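Tail protein, 43 kDa (Neisseria meningitidis MC58, PDB 3D37) is of unknown function but is probably a baseplate hub component of a phage-like contractile tail. Local coordinates at residues Asp180-Trp191 and Trp295-Asp305. Residues are numbered along the deposited sequence; the frame is centred on the assembly and turned at random.
Sequences DYSSPPVATLCW and WQPGLRVHVID
Arg-300 NH1 donates to Ser-183 O at 2.6 Å, the shortest polar bond between 180-191 and 295-305. The bond is bent, 131° at the hydrogen, and the carbonyl oxygen sits near the guanidinium edge, somewhat tilted from its plane. Tyr-181 O lies over one face of the same guanidinium, 3.6 Å from Arg-300 CZ. The Tyr-181 ring stands almost perpendicular to this group and has Arg-300 NE beside its edge. A bend at chi3 (71°) folds the arginine chain back into the 181-183 loop. A salt bridge from NH2 to Asp-338 gives the head a further anchor. Nearby, two waters link the backbone of Asp-180 to Gly-298 O, and a third joins Pro-184 O to Arg-300 N.

Beyond the loop, strands 187-191 and 300-305 run parallel, their axes 23° apart. Val-186 N donates to Arg-300 O, and the bonding continues as far as Trp-191 N to Ile-304 O. Strand 300-305 also pairs antiparallel with 310-324, so 187-191 extends the beta structure of the C-terminal phage-barrel domain from a distant part of the chain.

Thr-188 and His-302 point the same way on one side of the sheet. Thr-188 OG1 meets His-302 ND1 at 3.1 Å at the imidazole edge; either may be the donor. His-302 NE2 is hydrogen-bonded to Asp-311. Next on this side, Cys-190 CB packs on Ile-304 CB at 4.1 Å, and its SG forms the disulfide with Cys-198.

The other side is apolar near its middle. Leu-189 CD1 touches Val-301 CG1 at 3.7 Å and also reaches Trp-295 CH2, which meets Ala-187 CB at 3.9 Å. Further along, Asp-305 lies alongside Trp-191, with Asp-305 OD1 3.5 Å from Trp-191 CD1. Lys-80 of the second subunit makes a salt bridge to Asp-305 and a cation-pi contact with Trp-191.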
loop_
_atom_site.group_PDB
_atom_site.type_symbol
_atom_site.label_atom_id
_atom_site.label_comp_id
_atom_site.label_asym_id
_atom_site.label_seq_id
_atom_site.Cartn_x
_atom_site.Cartn_y
_atom_site.Cartn_z
ATOM N N ASP A 180 -9.969 -24.299 -36.872
ATOM C CA ASP A 180 -10.939 -25.314 -37.176
ATOM C C ASP A 180 -12.166 -25.245 -36.275
ATOM O O ASP A 180 -12.106 -25.655 -35.111
ATOM C CB ASP A 180 -10.311 -26.678 -37.037
ATOM C CG ASP A 180 -11.213 -27.783 -37.542
ATOM O OD1 ASP A 180 -12.189 -27.492 -38.280
ATOM O OD2 ASP A 180 -10.926 -28.955 -37.202
ATOM N N TYR A 181 -13.267 -24.744 -36.825
ATOM C CA TYR A 181 -14.508 -24.591 -36.111
ATOM C C TYR A 181 -15.410 -25.841 -36.116
ATOM O O TYR A 181 -16.535 -25.796 -35.615
ATOM C CB TYR A 181 -15.262 -23.372 -36.690
ATOM C CG TYR A 181 -14.453 -22.109 -36.577
ATOM C CD1 TYR A 181 -14.232 -21.535 -35.335
ATOM C CD2 TYR A 181 -13.884 -21.503 -37.707
ATOM C CE1 TYR A 181 -13.436 -20.398 -35.192
ATOM C CE2 TYR A 181 -13.115 -20.334 -37.592
ATOM C CZ TYR A 181 -12.890 -19.790 -36.306
ATOM O OH TYR A 181 -12.125 -18.663 -36.130
ATOM N N SER A 182 -14.930 -26.935 -36.711
ATOM C CA SER A 182 -15.600 -28.233 -36.659
ATOM C C SER A 182 -15.298 -28.927 -35.334
ATOM O O SER A 182 -16.142 -29.634 -34.805
ATOM C CB SER A 182 -15.201 -29.114 -37.877
ATOM O OG SER A 182 -13.863 -29.613 -37.800
ATOM N N SER A 183 -14.117 -28.674 -34.769
ATOM C CA SER A 183 -13.726 -29.234 -33.473
ATOM C C SER A 183 -14.701 -28.831 -32.352
ATOM O O SER A 183 -14.895 -27.638 -32.109
ATOM C CB SER A 183 -12.307 -28.780 -33.112
ATOM O OG SER A 183 -11.384 -29.202 -34.116
ATOM N N PRO A 184 -15.323 -29.828 -31.674
ATOM C CA PRO A 184 -16.262 -29.540 -30.589
ATOM C C PRO A 184 -15.608 -28.767 -29.444
ATOM O O PRO A 184 -14.423 -28.965 -29.174
ATOM C CB PRO A 184 -16.704 -30.938 -30.115
ATOM C CG PRO A 184 -16.441 -31.852 -31.283
ATOM C CD PRO A 184 -15.214 -31.285 -31.935
ATOM N N PRO A 185 -16.365 -27.885 -28.779
ATOM C CA PRO A 185 -15.738 -27.131 -27.679
ATOM C C PRO A 185 -15.122 -28.090 -26.666
ATOM O O PRO A 185 -15.670 -29.149 -26.450
ATOM C CB PRO A 185 -16.909 -26.357 -27.071
ATOM C CG PRO A 185 -17.943 -26.294 -28.174
ATOM C CD PRO A 185 -17.789 -27.539 -28.965
ATOM N N VAL A 186 -14.020 -27.715 -26.017
ATOM C CA VAL A 186 -13.303 -28.661 -25.166
ATOM C C VAL A 186 -13.758 -28.603 -23.758
ATOM O O VAL A 186 -13.397 -29.478 -22.974
ATOM C CB VAL A 186 -11.772 -28.453 -25.156
ATOM C CG1 VAL A 186 -11.236 -28.765 -26.536
ATOM C CG2 VAL A 186 -11.439 -27.058 -24.638
ATOM N N ALA A 187 -14.523 -27.564 -23.434
ATOM C CA ALA A 187 -14.901 -27.259 -22.079
ATOM C C ALA A 187 -16.094 -26.310 -22.107
ATOM O O ALA A 187 -16.304 -25.598 -23.090
ATOM C CB ALA A 187 -13.729 -26.615 -21.337
ATOM N N THR A 188 -16.881 -26.372 -21.036
ATOM C CA THR A 188 -17.907 -25.426 -20.701
ATOM C C THR A 188 -17.530 -24.758 -19.395
ATOM O O THR A 188 -17.366 -25.406 -18.342
ATOM C CB THR A 188 -19.262 -26.074 -20.549
ATOM O OG1 THR A 188 -19.656 -26.593 -21.820
ATOM C CG2 THR A 188 -20.281 -25.055 -20.070
ATOM N N LEU A 189 -17.348 -23.444 -19.471
ATOM C CA LEU A 189 -17.031 -22.656 -18.296
ATOM C C LEU A 189 -18.249 -21.816 -17.952
ATOM O O LEU A 189 -18.951 -21.339 -18.827
ATOM C CB LEU A 189 -15.853 -21.778 -18.569
ATOM C CG LEU A 189 -14.541 -22.465 -18.937
ATOM C CD1 LEU A 189 -13.538 -21.393 -19.282
ATOM C CD2 LEU A 189 -14.007 -23.363 -17.830
ATOM N N CYS A 190 -18.509 -21.646 -16.671
ATOM C CA CYS A 190 -19.662 -20.869 -16.248
ATOM C C CYS A 190 -19.343 -19.993 -15.049
ATOM O O CYS A 190 -18.404 -20.243 -14.281
ATOM C CB CYS A 190 -20.914 -21.764 -16.009
ATOM S SG CYS A 190 -20.870 -22.928 -14.592
ATOM N N TRP A 191 -20.099 -18.905 -14.972
ATOM C CA TRP A 191 -19.985 -17.907 -13.926
ATOM C C TRP A 191 -21.214 -17.983 -13.061
ATOM O O TRP A 191 -22.331 -17.957 -13.572
ATOM C CB TRP A 191 -19.927 -16.494 -14.498
ATOM C CG TRP A 191 -20.101 -15.493 -13.440
ATOM C CD1 TRP A 191 -21.278 -14.976 -12.983
ATOM C CD2 TRP A 191 -19.070 -14.940 -12.622
ATOM N NE1 TRP A 191 -21.040 -14.131 -11.932
ATOM C CE2 TRP A 191 -19.690 -14.078 -11.698
ATOM C CE3 TRP A 191 -17.693 -15.105 -12.568
ATOM C CZ2 TRP A 191 -18.964 -13.356 -10.756
ATOM C CZ3 TRP A 191 -16.963 -14.378 -11.652
ATOM C CH2 TRP A 191 -17.594 -13.522 -10.750
ATOM N N TRP A 295 -4.866 -25.644 -21.562
ATOM C CA TRP A 295 -5.410 -24.523 -22.320
ATOM C C TRP A 295 -4.357 -24.096 -23.351
ATOM O O TRP A 295 -3.183 -23.993 -23.040
ATOM C CB TRP A 295 -5.771 -23.343 -21.401
ATOM C CG TRP A 295 -6.784 -23.624 -20.378
ATOM C CD1 TRP A 295 -6.574 -23.719 -19.044
ATOM C CD2 TRP A 295 -8.187 -23.796 -20.569
ATOM N NE1 TRP A 295 -7.733 -23.932 -18.395
ATOM C CE2 TRP A 295 -8.743 -24.030 -19.304
ATOM C CE3 TRP A 295 -9.020 -23.836 -21.688
ATOM C CZ2 TRP A 295 -10.102 -24.254 -19.122
ATOM C CZ3 TRP A 295 -10.341 -24.075 -21.504
ATOM C CH2 TRP A 295 -10.879 -24.255 -20.250
ATOM N N GLN A 296 -4.807 -23.868 -24.565
ATOM C CA GLN A 296 -3.938 -23.605 -25.703
ATOM C C GLN A 296 -4.751 -22.889 -26.747
ATOM O O GLN A 296 -5.901 -23.295 -27.041
ATOM C CB GLN A 296 -3.459 -24.945 -26.281
ATOM C CG GLN A 296 -2.392 -24.842 -27.369
ATOM C CD GLN A 296 -1.056 -24.336 -26.831
ATOM O OE1 GLN A 296 -0.302 -23.708 -27.586
ATOM N NE2 GLN A 296 -0.744 -24.618 -25.562
ATOM N N PRO A 297 -4.163 -21.850 -27.387
ATOM C CA PRO A 297 -4.945 -21.185 -28.471
ATOM C C PRO A 297 -5.405 -22.162 -29.529
ATOM O O PRO A 297 -4.641 -23.064 -29.845
ATOM C CB PRO A 297 -3.941 -20.160 -29.025
ATOM C CG PRO A 297 -3.051 -19.866 -27.840
ATOM C CD PRO A 297 -2.860 -21.199 -27.195
ATOM N N GLY A 298 -6.618 -21.965 -30.110
ATOM C CA GLY A 298 -7.145 -22.884 -31.117
ATOM C C GLY A 298 -8.271 -23.749 -30.612
ATOM O O GLY A 298 -9.049 -24.277 -31.409
ATOM N N LEU A 299 -8.389 -23.849 -29.295
ATOM C CA LEU A 299 -9.555 -24.444 -28.632
ATOM C C LEU A 299 -10.803 -23.549 -28.684
ATOM O O LEU A 299 -10.713 -22.316 -28.785
ATOM C CB LEU A 299 -9.236 -24.791 -27.179
ATOM C CG LEU A 299 -8.046 -25.708 -26.965
ATOM C CD1 LEU A 299 -7.772 -25.886 -25.528
ATOM C CD2 LEU A 299 -8.337 -27.089 -27.706
ATOM N N ARG A 300 -11.967 -24.189 -28.671
ATOM C CA ARG A 300 -13.245 -23.480 -28.564
ATOM C C ARG A 300 -13.817 -23.807 -27.202
ATOM O O ARG A 300 -13.622 -24.914 -26.704
ATOM C CB ARG A 300 -14.173 -23.841 -29.704
ATOM C CG ARG A 300 -13.630 -23.313 -31.027
ATOM C CD ARG A 300 -14.265 -23.929 -32.199
ATOM N NE ARG A 300 -15.655 -23.535 -32.431
ATOM C CZ ARG A 300 -16.707 -24.330 -32.309
ATOM N NH1 ARG A 300 -16.572 -25.595 -31.923
ATOM N NH2 ARG A 300 -17.919 -23.855 -32.572
ATOM N N VAL A 301 -14.432 -22.802 -26.566
ATOM C CA VAL A 301 -14.881 -22.867 -25.206
ATOM C C VAL A 301 -16.339 -22.387 -25.138
ATOM O O VAL A 301 -16.693 -21.288 -25.629
ATOM C CB VAL A 301 -13.965 -22.019 -24.228
ATOM C CG1 VAL A 301 -14.416 -22.234 -22.797
ATOM C CG2 VAL A 301 -12.482 -22.386 -24.380
ATOM N N HIS A 302 -17.201 -23.251 -24.608
ATOM C CA HIS A 302 -18.574 -22.879 -24.357
ATOM C C HIS A 302 -18.633 -22.107 -23.046
ATOM O O HIS A 302 -18.146 -22.574 -21.995
ATOM C CB HIS A 302 -19.452 -24.144 -24.322
ATOM C CG HIS A 302 -20.891 -23.877 -24.047
ATOM N ND1 HIS A 302 -21.692 -24.767 -23.370
ATOM C CD2 HIS A 302 -21.685 -22.832 -24.375
ATOM C CE1 HIS A 302 -22.924 -24.294 -23.317
ATOM N NE2 HIS A 302 -22.946 -23.121 -23.920
ATOM N N VAL A 303 -19.161 -20.893 -23.093
ATOM C CA VAL A 303 -19.262 -20.049 -21.882
ATOM C C VAL A 303 -20.707 -19.772 -21.508
ATOM O O VAL A 303 -21.505 -19.383 -22.371
ATOM C CB VAL A 303 -18.503 -18.688 -22.062
ATOM C CG1 VAL A 303 -18.641 -17.771 -20.803
ATOM C CG2 VAL A 303 -17.023 -18.932 -22.390
ATOM N N ILE A 304 -21.030 -19.980 -20.221
ATOM C CA ILE A 304 -22.348 -19.629 -19.669
ATOM C C ILE A 304 -22.241 -18.621 -18.516
ATOM O O ILE A 304 -21.525 -18.818 -17.524
ATOM C CB ILE A 304 -23.196 -20.873 -19.255
ATOM C CG1 ILE A 304 -23.299 -21.856 -20.413
ATOM C CG2 ILE A 304 -24.642 -20.458 -18.782
ATOM C CD1 ILE A 304 -23.729 -23.258 -19.946
ATOM N N ASP A 305 -22.943 -17.516 -18.672
ATOM C CA ASP A 305 -23.109 -16.559 -17.584
ATOM C C ASP A 305 -24.580 -16.181 -17.576
ATOM O O ASP A 305 -25.004 -15.337 -18.350
ATOM C CB ASP A 305 -22.227 -15.337 -17.827
ATOM C CG ASP A 305 -22.264 -14.349 -16.696
ATOM O OD1 ASP A 305 -23.212 -14.395 -15.876
ATOM O OD2 ASP A 305 -21.292 -13.553 -16.586
HETATM O O HOH W 1 -11.250 -25.642 -32.130
HETATM O O HOH W 2 -8.533 -24.302 -34.258
HETATM O O HOH W 3 -12.078 -26.922 -29.501
#